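Local coordinates for protein Rab GDP dissociation inhibitor alpha (Naegleria fowleri, PDB 6C87) that probably binds GDP-bound, prenylated Rab GTPases, slowing their release of GDP and shuttling them between membranes and cytosol, at residues A[13-19]-A[36-42]; A[409-413]-A[431-435]. One frame throughout, in Å; residues are numbered along the deposited sequence.

Contact 1. Residues A[13-19]-A[36-42]; sequences YDVVVLG and KKVLHMD
Parallel pairing of strands 15-18 and 38-41 rests on a run of backbone hydrogen bonds: Leu39 N to Val15 O (3.0 Å), Val17 N to Leu39 O (2.8 Å), Met41 N to Val17 O (2.9 Å) and Gly19 N to Met41 O (2.9 Å). Register sets Val15 beside Val38 and Leu18 beside Met41; the axes lie 4.7 Å apart at 17°. At the N-terminal end of the pair, Lys37 N donates a hydrogen bond to Asp14 OD2 (2.8 Å) and Lys37 O accepts from Asp14 N (2.9 Å). At the other end His40 NE2 reaches Gly19 O (3.0 Å); at Gly19's phi/psi of 98/149 a CB would collide with Leu18 O. Side chains alternate: Val16, Leu18, Leu39 and Met41 share one face, where Met41 CE meets Leu18 CD2 (3.6 Å); on the other, Val17 CG1 makes a CH-pi contact with the His40 ring. Leu39 CB makes another over the Tyr13 ring (chi1 m), 3.5 Å from its centroid; Lys37 NZ adds a cation-pi contact and salt-bridges Glu11. This is the opening beta-alpha-beta unit of a Rossmann-type domain: connecting helix 22-33 packs on Val17 and Val38, with Ser28 OG hydrogen-bonded to His40 ND1, and strands 290-293 and 259-260 flank the pair.

Contact 2. Residues A[409-413]-A[431-435]; sequences VFISK and IYERI
Phe410 lays one face of its ring against Ile435, whose CG1 sits 3.8 Å from the ring centroid and 11° off its normal, a CH-pi contact. With chi1 m and chi2 88°, the ring also brings CE2 to 3.3 Å from Arg434 O. Strand 409-411 and the 431-435 segment of helix 422-436 run nearly antiparallel, at 170°, their axes 9.2 Å apart, as where a helix packs over a sheet's edge strand. One turn before Ile435, Ile431 (chi1 m, chi2 t) extends CD1 to 3.8 Å from Ser412 CA. The CA-to-CB bond of Arg434 points toward the strand, and its NH2 makes a weak 3.4 Å hydrogen bond to Ile411 O. One water links Ile411 O (2.7 Å) to Arg434 NH1 (2.8 Å); another joins Val409 O (2.9 Å) and Ile411 N (3.2 Å), with a weak bond from Arg434 NH2. Asp430 salt-bridges Arg434 NH1, and Asp403 O accepts from NE. The chemistry is thus divided: apolar packing seats the helix, while the guanidinium and waters satisfy backbone polar groups on the strand's outer edge.

In the fold
The two contacts illustrate how a Rossmann-type sheet is assembled from distant parts of a chain. Contact 1 lies near the N-terminus and is complete before contact 2 opens near the C-terminus, yet their centres are 13 Å apart and their nearest atoms about 5 Å apart, without touching. Both belong to the same parallel sheet, ordered 259-260, 38-41, 15-18, 290-293, 409-411: contact 1 pairs two inner strands, contact 2 packs a helix at the edge. Strand 290-293 bridges them, and helix 22-33 touches both, meeting Val38 in one and Ile431 in the other. Segments from near both ends of the chain thus contribute to one parallel sheet.

Contact 1. Residues A[13-19]-A[36-42]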
# COMPACT_ATOMS: atom_id res chain seq x y z
N TYR A 13 20.99 -2.38 -23.68
CA TYR A 13 20.73 -2.01 -22.30
C TYR A 13 19.23 -1.86 -22.09
O TYR A 13 18.46 -1.67 -23.04
CB TYR A 13 21.43 -0.69 -21.93
CG TYR A 13 22.93 -0.73 -22.11
CD1 TYR A 13 23.76 -1.04 -21.05
CD2 TYR A 13 23.51 -0.45 -23.35
CE1 TYR A 13 25.14 -1.07 -21.21
CE2 TYR A 13 24.88 -0.48 -23.52
CZ TYR A 13 25.69 -0.80 -22.44
OH TYR A 13 27.06 -0.84 -22.60
N ASP A 14 18.82 -1.96 -20.82
CA ASP A 14 17.44 -1.63 -20.47
C ASP A 14 17.22 -0.12 -20.54
O ASP A 14 16.24 0.34 -21.14
CB ASP A 14 17.11 -2.16 -19.08
CG ASP A 14 17.09 -3.67 -19.02
OD1 ASP A 14 16.49 -4.31 -19.92
OD2 ASP A 14 17.66 -4.23 -18.06
N VAL A 15 18.12 0.65 -19.94
CA VAL A 15 17.98 2.10 -19.84
C VAL A 15 19.33 2.76 -20.09
O VAL A 15 20.37 2.24 -19.67
CB VAL A 15 17.44 2.52 -18.45
CG1 VAL A 15 17.30 4.03 -18.36
CG2 VAL A 15 16.11 1.84 -18.15
N VAL A 16 19.31 3.91 -20.77
CA VAL A 16 20.47 4.79 -20.87
C VAL A 16 20.18 6.05 -20.06
O VAL A 16 19.12 6.66 -20.21
CB VAL A 16 20.79 5.16 -22.33
CG1 VAL A 16 21.90 6.20 -22.39
CG2 VAL A 16 21.18 3.93 -23.11
N VAL A 17 21.11 6.42 -19.18
CA VAL A 17 20.99 7.61 -18.34
C VAL A 17 22.04 8.63 -18.80
O VAL A 17 23.22 8.28 -18.96
CB VAL A 17 21.17 7.28 -16.85
CG1 VAL A 17 21.05 8.56 -16.01
CG2 VAL A 17 20.14 6.25 -16.41
N LEU A 18 21.62 9.88 -18.96
CA LEU A 18 22.48 10.94 -19.49
C LEU A 18 22.62 12.06 -18.47
O LEU A 18 21.63 12.69 -18.09
CB LEU A 18 21.90 11.46 -20.81
CG LEU A 18 21.74 10.40 -21.90
CD1 LEU A 18 21.17 10.97 -23.20
CD2 LEU A 18 23.06 9.70 -22.16
N GLY A 19 23.85 12.32 -18.05
CA GLY A 19 24.18 13.35 -17.07
C GLY A 19 24.34 12.79 -15.67
O GLY A 19 23.71 11.81 -15.28
N LYS A 36 18.00 -3.90 -13.41
CA LYS A 36 18.09 -3.40 -14.77
C LYS A 36 19.55 -3.20 -15.20
O LYS A 36 20.42 -2.87 -14.39
CB LYS A 36 17.35 -2.06 -14.90
CG LYS A 36 15.87 -2.06 -14.51
CD LYS A 36 15.04 -3.00 -15.39
CE LYS A 36 13.55 -2.81 -15.12
NZ LYS A 36 12.66 -3.12 -16.28
N LYS A 37 19.80 -3.41 -16.49
CA LYS A 37 21.11 -3.16 -17.08
C LYS A 37 21.15 -1.72 -17.59
O LYS A 37 20.38 -1.35 -18.50
CB LYS A 37 21.41 -4.15 -18.20
CG LYS A 37 22.86 -4.15 -18.65
CD LYS A 37 23.04 -4.91 -19.94
CE LYS A 37 24.45 -4.76 -20.47
NZ LYS A 37 24.56 -5.32 -21.84
N VAL A 38 22.04 -0.91 -17.02
CA VAL A 38 22.05 0.53 -17.22
C VAL A 38 23.36 0.94 -17.90
O VAL A 38 24.44 0.47 -17.51
CB VAL A 38 21.86 1.29 -15.89
CG1 VAL A 38 21.98 2.79 -16.10
CG2 VAL A 38 20.50 0.96 -15.28
N LEU A 39 23.25 1.77 -18.93
CA LEU A 39 24.37 2.52 -19.49
C LEU A 39 24.26 3.96 -19.00
O LEU A 39 23.24 4.61 -19.22
CB LEU A 39 24.34 2.47 -21.02
CG LEU A 39 25.33 3.37 -21.77
CD1 LEU A 39 26.76 3.01 -21.42
CD2 LEU A 39 25.10 3.29 -23.26
N HIS A 40 25.30 4.45 -18.33
CA HIS A 40 25.28 5.80 -17.75
C HIS A 40 26.40 6.62 -18.39
O HIS A 40 27.58 6.28 -18.25
CB HIS A 40 25.45 5.73 -16.23
CG HIS A 40 24.92 6.93 -15.51
ND1 HIS A 40 24.19 6.84 -14.35
CD2 HIS A 40 25.01 8.26 -15.79
CE1 HIS A 40 23.85 8.05 -13.94
NE2 HIS A 40 24.34 8.93 -14.80
N MET A 41 26.02 7.71 -19.07
CA MET A 41 26.97 8.52 -19.82
C MET A 41 26.86 9.99 -19.43
O MET A 41 25.82 10.47 -18.97
CB MET A 41 26.75 8.38 -21.34
CG MET A 41 27.00 6.98 -21.86
SD MET A 41 26.85 6.83 -23.65
CE MET A 41 25.16 7.37 -23.90
N ASP A 42 27.96 10.72 -19.66
CA ASP A 42 28.02 12.15 -19.45
C ASP A 42 29.00 12.73 -20.47
O ASP A 42 30.06 12.16 -20.71
CB ASP A 42 28.46 12.47 -18.01
CG ASP A 42 28.15 13.92 -17.58
OD1 ASP A 42 28.40 14.87 -18.36
OD2 ASP A 42 27.65 14.11 -16.46

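Contact 2. Residues A[409-413]-A[431-435]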
# COMPACT_ATOMS: atom_id res chain seq x y z
N VAL A 409 11.29 9.03 -23.08
CA VAL A 409 12.32 9.98 -22.68
C VAL A 409 11.89 10.61 -21.36
O VAL A 409 10.97 11.43 -21.33
CB VAL A 409 12.57 11.06 -23.74
CG1 VAL A 409 13.70 11.97 -23.31
CG2 VAL A 409 12.86 10.43 -25.08
N PHE A 410 12.57 10.24 -20.28
CA PHE A 410 12.23 10.71 -18.94
C PHE A 410 13.25 11.77 -18.53
O PHE A 410 14.43 11.46 -18.33
CB PHE A 410 12.19 9.54 -17.96
CG PHE A 410 11.22 8.48 -18.37
CD1 PHE A 410 11.60 7.45 -19.21
CD2 PHE A 410 9.90 8.53 -17.95
CE1 PHE A 410 10.70 6.47 -19.60
CE2 PHE A 410 8.99 7.56 -18.34
CZ PHE A 410 9.39 6.53 -19.17
N ILE A 411 12.79 13.01 -18.41
CA ILE A 411 13.66 14.17 -18.20
C ILE A 411 13.45 14.72 -16.80
O ILE A 411 12.32 14.81 -16.31
CB ILE A 411 13.41 15.26 -19.26
CG1 ILE A 411 13.43 14.64 -20.66
CG2 ILE A 411 14.45 16.36 -19.15
CD1 ILE A 411 13.09 15.62 -21.77
N SER A 412 14.55 15.08 -16.14
CA SER A 412 14.49 15.69 -14.82
C SER A 412 14.25 17.19 -14.92
O SER A 412 14.46 17.81 -15.97
CB SER A 412 15.79 15.44 -14.05
OG SER A 412 16.90 16.04 -14.70
N LYS A 413 13.81 17.77 -13.81
CA LYS A 413 13.70 19.21 -13.69
C LYS A 413 15.04 19.80 -13.27
O LYS A 413 15.86 19.14 -12.63
CB LYS A 413 12.62 19.59 -12.68
CG LYS A 413 11.22 19.20 -13.11
CD LYS A 413 10.19 19.56 -12.06
CE LYS A 413 8.81 19.15 -12.51
NZ LYS A 413 7.79 19.42 -11.47
N ILE A 431 9.81 10.72 -11.37
CA ILE A 431 10.49 10.12 -12.52
C ILE A 431 10.44 8.59 -12.44
O ILE A 431 10.14 7.91 -13.42
CB ILE A 431 11.93 10.63 -12.62
CG1 ILE A 431 11.96 12.11 -13.03
CG2 ILE A 431 12.74 9.78 -13.60
CD1 ILE A 431 13.27 12.81 -12.69
N TYR A 432 10.73 8.05 -11.26
CA TYR A 432 10.75 6.59 -11.12
C TYR A 432 9.36 6.01 -11.28
O TYR A 432 9.20 4.92 -11.86
CB TYR A 432 11.36 6.19 -9.78
CG TYR A 432 11.79 4.74 -9.74
CD1 TYR A 432 12.91 4.32 -10.44
CD2 TYR A 432 11.07 3.80 -9.01
CE1 TYR A 432 13.31 2.99 -10.42
CE2 TYR A 432 11.46 2.46 -8.98
CZ TYR A 432 12.58 2.06 -9.69
OH TYR A 432 12.98 0.74 -9.68
N GLU A 433 8.33 6.71 -10.79
CA GLU A 433 6.96 6.24 -11.00
C GLU A 433 6.59 6.29 -12.48
O GLU A 433 5.92 5.37 -12.98
CB GLU A 433 5.99 7.09 -10.19
CG GLU A 433 5.96 6.77 -8.72
CD GLU A 433 5.06 7.72 -7.97
OE1 GLU A 433 4.69 8.75 -8.57
OE2 GLU A 433 4.71 7.43 -6.80
N ARG A 434 7.02 7.33 -13.19
CA ARG A 434 6.77 7.42 -14.62
C ARG A 434 7.48 6.30 -15.37
O ARG A 434 6.94 5.79 -16.37
CB ARG A 434 7.23 8.78 -15.15
CG ARG A 434 6.33 9.94 -14.76
CD ARG A 434 7.14 11.18 -14.45
NE ARG A 434 7.99 11.56 -15.57
CZ ARG A 434 8.92 12.51 -15.52
NH1 ARG A 434 9.12 13.19 -14.40
NH2 ARG A 434 9.65 12.78 -16.59
N ILE A 435 8.65 5.88 -14.91
CA ILE A 435 9.39 4.82 -15.58
C ILE A 435 8.68 3.47 -15.39
O ILE A 435 8.37 2.77 -16.35
CB ILE A 435 10.84 4.77 -15.08
CG1 ILE A 435 11.61 6.01 -15.54
CG2 ILE A 435 11.55 3.51 -15.57
CD1 ILE A 435 12.94 6.18 -14.85
O HOH W 1 9.76 13.30 -19.43
O HOH W 2 10.78 15.43 -14.16